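Local coordinates for outer surface protein (Bacillus cereus ATCC 14579, PDB 1X7F) that is of unknown function but probably acts as a 6-phospho-N-acetylmuramidase, hydrolysing glycosides of MurNAc 6-phosphate in cell-wall recycling, at residues M25-T39 against W239-Y253. Numbering follows the deposited sequence.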
loop_
_atom_site.group_PDB
_atom_site.type_symbol
_atom_site.label_atom_id
_atom_site.label_comp_id
_atom_site.label_asym_id
_atom_site.label_seq_id
_atom_site.Cartn_x
_atom_site.Cartn_y
_atom_site.Cartn_z
ATOM N N MET A 25 -3.024 12.279 -6.938
ATOM C CA MET A 25 -2.170 11.349 -7.748
ATOM C C MET A 25 -2.737 9.928 -7.778
ATOM O O MET A 25 -3.095 9.368 -6.739
ATOM C CB MET A 25 -0.720 11.357 -7.243
ATOM C CG MET A 25 0.224 10.379 -7.955
ATOM S SD MET A 25 1.870 11.076 -8.248
ATOM C CE MET A 25 1.657 11.803 -9.871
ATOM N N GLU A 26 -2.818 9.372 -8.987
ATOM C CA GLU A 26 -3.295 8.013 -9.223
ATOM C C GLU A 26 -2.454 6.980 -8.474
ATOM O O GLU A 26 -1.238 7.152 -8.325
ATOM C CB GLU A 26 -3.338 7.722 -10.733
ATOM C CG GLU A 26 -2.767 6.374 -11.154
ATOM C CD GLU A 26 -2.722 6.174 -12.665
ATOM O OE1 GLU A 26 -2.268 7.090 -13.395
ATOM O OE2 GLU A 26 -3.131 5.084 -13.125
ATOM N N ARG A 27 -3.119 5.927 -7.994
ATOM C CA ARG A 27 -2.478 4.850 -7.221
ATOM C C ARG A 27 -2.496 3.551 -8.012
ATOM O O ARG A 27 -3.543 3.125 -8.502
ATOM C CB ARG A 27 -3.155 4.673 -5.853
ATOM C CG ARG A 27 -2.799 5.792 -4.887
ATOM C CD ARG A 27 -3.580 5.832 -3.595
ATOM N NE ARG A 27 -3.268 7.052 -2.853
ATOM C CZ ARG A 27 -3.700 7.337 -1.627
ATOM N NH1 ARG A 27 -4.483 6.491 -0.969
ATOM N NH2 ARG A 27 -3.347 8.482 -1.056
ATOM N N LYS A 28 -1.326 2.945 -8.169
ATOM C CA LYS A 28 -1.201 1.754 -8.995
ATOM C C LYS A 28 -0.859 0.548 -8.163
ATOM O O LYS A 28 -0.263 0.674 -7.087
ATOM C CB LYS A 28 -0.119 1.929 -10.068
ATOM C CG LYS A 28 -0.445 2.915 -11.160
ATOM C CD LYS A 28 0.657 2.873 -12.218
ATOM C CE LYS A 28 0.507 3.980 -13.269
ATOM N NZ LYS A 28 1.316 3.697 -14.511
ATOM N N LEU A 29 -1.238 -0.618 -8.681
ATOM C CA LEU A 29 -0.734 -1.899 -8.195
ATOM C C LEU A 29 0.302 -2.435 -9.179
ATOM O O LEU A 29 0.131 -2.328 -10.397
ATOM C CB LEU A 29 -1.871 -2.904 -7.988
ATOM C CG LEU A 29 -2.580 -2.766 -6.631
ATOM C CD1 LEU A 29 -3.933 -3.468 -6.651
ATOM C CD2 LEU A 29 -1.662 -3.274 -5.458
ATOM N N GLY A 30 1.377 -3.009 -8.640
ATOM C CA GLY A 30 2.436 -3.581 -9.464
ATOM C C GLY A 30 2.804 -4.990 -9.063
ATOM O O GLY A 30 2.444 -5.441 -7.982
ATOM N N ILE A 31 3.521 -5.674 -9.955
ATOM C CA ILE A 31 4.072 -7.026 -9.742
ATOM C C ILE A 31 5.548 -7.015 -10.136
ATOM O O ILE A 31 5.969 -6.202 -10.972
ATOM C CB ILE A 31 3.328 -8.086 -10.619
ATOM C CG1 ILE A 31 3.159 -7.585 -12.073
ATOM C CG2 ILE A 31 1.979 -8.457 -9.994
ATOM C CD1 ILE A 31 2.945 -8.688 -13.144
ATOM N N SER A 32 6.338 -7.922 -9.560
ATOM C CA SER A 32 7.734 -8.052 -9.983
ATOM C C SER A 32 7.933 -9.302 -10.814
ATOM O O SER A 32 7.247 -10.297 -10.587
ATOM C CB SER A 32 8.679 -8.054 -8.777
ATOM O OG SER A 32 8.671 -6.783 -8.160
ATOM N N LEU A 33 8.866 -9.237 -11.775
ATOM C CA LEU A 33 9.298 -10.401 -12.556
ATOM C C LEU A 33 10.803 -10.639 -12.443
ATOM O O LEU A 33 11.581 -9.704 -12.262
ATOM C CB LEU A 33 8.927 -10.256 -14.049
ATOM C CG LEU A 33 7.455 -10.059 -14.423
ATOM C CD1 LEU A 33 7.326 -9.953 -15.933
ATOM C CD2 LEU A 33 6.603 -11.196 -13.897
ATOM N N TYR A 34 11.202 -11.904 -12.554
ATOM C CA TYR A 34 12.614 -12.294 -12.560
ATOM C C TYR A 34 12.722 -13.374 -13.608
ATOM O O TYR A 34 12.831 -14.557 -13.279
ATOM C CB TYR A 34 13.073 -12.785 -11.166
ATOM C CG TYR A 34 12.774 -11.770 -10.077
ATOM C CD1 TYR A 34 11.567 -11.798 -9.388
ATOM C CD2 TYR A 34 13.677 -10.752 -9.781
ATOM C CE1 TYR A 34 11.270 -10.847 -8.406
ATOM C CE2 TYR A 34 13.386 -9.792 -8.820
ATOM C CZ TYR A 34 12.188 -9.848 -8.133
ATOM O OH TYR A 34 11.907 -8.899 -7.184
ATOM N N PRO A 35 12.675 -12.973 -14.882
ATOM C CA PRO A 35 12.543 -13.929 -15.977
ATOM C C PRO A 35 13.614 -15.027 -16.007
ATOM O O PRO A 35 13.328 -16.147 -16.442
ATOM C CB PRO A 35 12.616 -13.039 -17.227
ATOM C CG PRO A 35 12.148 -11.715 -16.743
ATOM C CD PRO A 35 12.761 -11.588 -15.384
ATOM N N GLU A 36 14.822 -14.718 -15.544
ATOM C CA GLU A 36 15.912 -15.705 -15.557
ATOM C C GLU A 36 15.670 -16.855 -14.577
ATOM O O GLU A 36 16.206 -17.947 -14.757
ATOM C CB GLU A 36 17.272 -15.044 -15.311
ATOM C CG GLU A 36 17.498 -14.540 -13.895
ATOM C CD GLU A 36 18.652 -13.567 -13.816
ATOM O OE1 GLU A 36 18.460 -12.395 -14.206
ATOM O OE2 GLU A 36 19.743 -13.972 -13.360
ATOM N N HIS A 37 14.848 -16.604 -13.559
ATOM C CA HIS A 37 14.479 -17.633 -12.582
ATOM C C HIS A 37 13.183 -18.366 -12.943
ATOM O O HIS A 37 12.630 -19.096 -12.111
ATOM C CB HIS A 37 14.349 -17.019 -11.185
ATOM C CG HIS A 37 15.606 -16.380 -10.685
ATOM N ND1 HIS A 37 16.847 -16.969 -10.822
ATOM C CD2 HIS A 37 15.814 -15.209 -10.039
ATOM C CE1 HIS A 37 17.764 -16.183 -10.288
ATOM N NE2 HIS A 37 17.164 -15.111 -9.800
ATOM N N SER A 38 12.713 -18.176 -14.178
ATOM C CA SER A 38 11.433 -18.724 -14.626
ATOM C C SER A 38 11.417 -18.992 -16.141
ATOM O O SER A 38 12.479 -19.100 -16.769
ATOM C CB SER A 38 10.298 -17.772 -14.219
ATOM O OG SER A 38 9.026 -18.339 -14.479
ATOM N N THR A 39 10.219 -19.142 -16.712
ATOM C CA THR A 39 10.045 -19.218 -18.164
ATOM C C THR A 39 9.174 -18.067 -18.647
ATOM O O THR A 39 8.396 -17.520 -17.880
ATOM C CB THR A 39 9.417 -20.567 -18.600
ATOM O OG1 THR A 39 8.093 -20.683 -18.058
ATOM C CG2 THR A 39 10.191 -21.762 -18.022
ATOM N N TRP A 239 -0.739 2.777 1.447
ATOM C CA TRP A 239 -1.647 3.799 0.949
ATOM C C TRP A 239 -2.181 4.695 2.056
ATOM O O TRP A 239 -2.385 5.886 1.826
ATOM C CB TRP A 239 -2.812 3.195 0.145
ATOM C CG TRP A 239 -2.437 2.701 -1.238
ATOM C CD1 TRP A 239 -1.591 3.306 -2.133
ATOM C CD2 TRP A 239 -2.951 1.536 -1.906
ATOM N NE1 TRP A 239 -1.521 2.570 -3.292
ATOM C CE2 TRP A 239 -2.349 1.481 -3.184
ATOM C CE3 TRP A 239 -3.860 0.522 -1.548
ATOM C CZ2 TRP A 239 -2.609 0.451 -4.098
ATOM C CZ3 TRP A 239 -4.120 -0.499 -2.462
ATOM C CH2 TRP A 239 -3.478 -0.533 -3.711
ATOM N N ALA A 240 -2.402 4.140 3.249
ATOM C CA ALA A 240 -2.892 4.947 4.387
ATOM C C ALA A 240 -1.887 5.984 4.907
ATOM O O ALA A 240 -2.287 6.942 5.550
ATOM C CB ALA A 240 -3.394 4.047 5.548
ATOM N N THR A 241 -0.591 5.790 4.654
ATOM C CA THR A 241 0.417 6.790 5.061
ATOM C C THR A 241 0.191 8.121 4.323
ATOM O O THR A 241 0.575 9.181 4.805
ATOM C CB THR A 241 1.877 6.296 4.826
ATOM O OG1 THR A 241 2.080 6.036 3.432
ATOM C CG2 THR A 241 2.168 4.940 5.526
ATOM N N GLY A 242 -0.470 8.055 3.169
ATOM C CA GLY A 242 -0.567 9.198 2.257
ATOM C C GLY A 242 0.723 9.520 1.507
ATOM O O GLY A 242 0.795 10.526 0.806
ATOM N N LEU A 243 1.747 8.677 1.645
ATOM C CA LEU A 243 3.067 9.003 1.097
ATOM C C LEU A 243 3.515 8.071 -0.030
ATOM O O LEU A 243 4.596 8.251 -0.594
ATOM C CB LEU A 243 4.128 9.036 2.215
ATOM C CG LEU A 243 3.960 10.054 3.360
ATOM C CD1 LEU A 243 5.104 9.914 4.358
ATOM C CD2 LEU A 243 3.835 11.515 2.874
ATOM N N ILE A 244 2.690 7.076 -0.341
ATOM C CA ILE A 244 3.030 6.060 -1.326
ATOM C C ILE A 244 1.912 6.017 -2.339
ATOM O O ILE A 244 0.744 5.925 -1.967
ATOM C CB ILE A 244 3.264 4.654 -0.655
ATOM C CG1 ILE A 244 4.449 4.685 0.334
ATOM C CG2 ILE A 244 3.485 3.544 -1.707
ATOM C CD1 ILE A 244 5.859 4.965 -0.323
ATOM N N ASP A 245 2.276 6.116 -3.614
ATOM C CA ASP A 245 1.317 6.033 -4.708
ATOM C C ASP A 245 1.144 4.607 -5.216
ATOM O O ASP A 245 0.022 4.129 -5.339
ATOM C CB ASP A 245 1.739 6.956 -5.860
ATOM C CG ASP A 245 2.037 8.358 -5.385
ATOM O OD1 ASP A 245 1.199 8.938 -4.659
ATOM O OD2 ASP A 245 3.085 8.962 -5.669
ATOM N N ASP A 246 2.257 3.935 -5.510
ATOM C CA ASP A 246 2.213 2.616 -6.141
ATOM C C ASP A 246 2.642 1.500 -5.190
ATOM O O ASP A 246 3.633 1.628 -4.468
ATOM C CB ASP A 246 3.065 2.607 -7.430
ATOM C CG ASP A 246 2.547 3.578 -8.485
ATOM O OD1 ASP A 246 1.478 4.199 -8.265
ATOM O OD2 ASP A 246 3.119 3.786 -9.577
ATOM N N VAL A 247 1.888 0.405 -5.195
ATOM C CA VAL A 247 2.195 -0.733 -4.336
ATOM C C VAL A 247 2.600 -1.914 -5.226
ATOM O O VAL A 247 1.826 -2.355 -6.072
ATOM C CB VAL A 247 1.006 -1.062 -3.372
ATOM C CG1 VAL A 247 1.230 -2.374 -2.633
ATOM C CG2 VAL A 247 0.796 0.075 -2.375
ATOM N N ILE A 248 3.832 -2.397 -5.052
ATOM C CA ILE A 248 4.380 -3.449 -5.915
ATOM C C ILE A 248 4.686 -4.695 -5.097
ATOM O O ILE A 248 5.358 -4.609 -4.077
ATOM C CB ILE A 248 5.677 -2.954 -6.666
ATOM C CG1 ILE A 248 5.437 -1.603 -7.359
ATOM C CG2 ILE A 248 6.144 -3.990 -7.683
ATOM C CD1 ILE A 248 6.719 -0.877 -7.814
ATOM N N ILE A 249 4.196 -5.854 -5.542
ATOM C CA ILE A 249 4.624 -7.137 -4.960
ATOM C C ILE A 249 6.062 -7.437 -5.398
ATOM O O ILE A 249 6.338 -7.537 -6.596
ATOM C CB ILE A 249 3.677 -8.288 -5.394
ATOM C CG1 ILE A 249 2.210 -7.871 -5.198
ATOM C CG2 ILE A 249 4.051 -9.596 -4.659
ATOM C CD1 ILE A 249 1.206 -8.851 -5.722
ATOM N N GLY A 250 6.959 -7.590 -4.419
ATOM C CA GLY A 250 8.390 -7.727 -4.655
ATOM C C GLY A 250 8.842 -9.109 -5.075
ATOM O O GLY A 250 9.806 -9.238 -5.821
ATOM N N ASN A 251 8.163 -10.146 -4.588
ATOM C CA ASN A 251 8.439 -11.526 -5.024
ATOM C C ASN A 251 7.415 -12.050 -6.048
ATOM O O ASN A 251 6.344 -11.474 -6.195
ATOM C CB ASN A 251 8.642 -12.503 -3.818
ATOM C CG ASN A 251 7.595 -12.325 -2.685
ATOM O OD1 ASN A 251 7.665 -13.005 -1.656
ATOM N ND2 ASN A 251 6.643 -11.430 -2.873
ATOM N N ALA A 252 7.748 -13.144 -6.741
ATOM C CA ALA A 252 6.856 -13.766 -7.752
ATOM C C ALA A 252 6.748 -15.266 -7.485
ATOM O O ALA A 252 7.706 -15.855 -7.006
ATOM C CB ALA A 252 7.400 -13.521 -9.171
ATOM N N TYR A 253 5.617 -15.913 -7.776
ATOM C CA TYR A 253 4.389 -15.312 -8.296
ATOM C C TYR A 253 3.411 -15.249 -7.149
ATOM O O TYR A 253 3.237 -16.246 -6.428
ATOM C CB TYR A 253 3.781 -16.219 -9.374
ATOM C CG TYR A 253 4.678 -16.444 -10.560
ATOM C CD1 TYR A 253 5.254 -17.698 -10.814
ATOM C CD2 TYR A 253 4.977 -15.394 -11.423
ATOM C CE1 TYR A 253 6.094 -17.886 -11.912
ATOM C CE2 TYR A 253 5.806 -15.570 -12.509
ATOM C CZ TYR A 253 6.357 -16.806 -12.753
ATOM O OH TYR A 253 7.173 -16.930 -13.848
HETATM O O HOH W 1 -1.749 8.993 -4.585
HETATM O O HOH W 2 0.899 6.564 -9.732
HETATM O O HOH W 3 -3.949 8.242 2.156
HETATM O O HOH W 4 5.421 -10.292 -8.462
#
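Arg27 lies along the indole of Trp239, and its chain can be followed outward. CB and CG both rest against Asp245 O, each at 3.3 Å, and CD comes to 3.5 Å from Trp239 CD1. With CG anti to the carbonyl carbon (chi1 -74°) and the chain extended to NE, the guanidinium runs back past the tryptophan, its plane only 6° from that of the ring. NE donates to a water that also joins Met25 O and Asp245 OD1, whose partner OD2 accepts from Ser200 N; NH2 reaches Trp239 O through a second water, and NH1 bonds to Arg267 O. Trp239 is itself pinned: NE1 donates to Asp245 O from above that carbonyl's plane, while Leu29 CD2 packs on CH2 at the far end of the indole, 3.7 Å away.

Beyond this the two segments pair as parallel strands: Val247 N bonds to Lys28 O, Gly30 N to Val247 O at 2.7 Å, and Ile249 N to Gly30 O. Asp246 lies beside Lys28, and its OD1 takes the Lys28 N-H at 3.1 Å from above the carboxylate plane; OD2 forms salt bridges with Arg57 and Arg199, Lys28 NZ with Glu89 instead. Past the last pair, Ser32 OG donates to Ile249 O and Tyr34 OH to Gly250 O, the latter at 2.5 Å with Gly250 O at the ring edge, in its plane.

In a parallel sheet consistent with the TIM-barrel-like fold of this family, strand 246-249 sits between 28-33 and 201-204, strand 55-62 flanks 28-33 on its other edge, and Ile31 packs against helix 40-51.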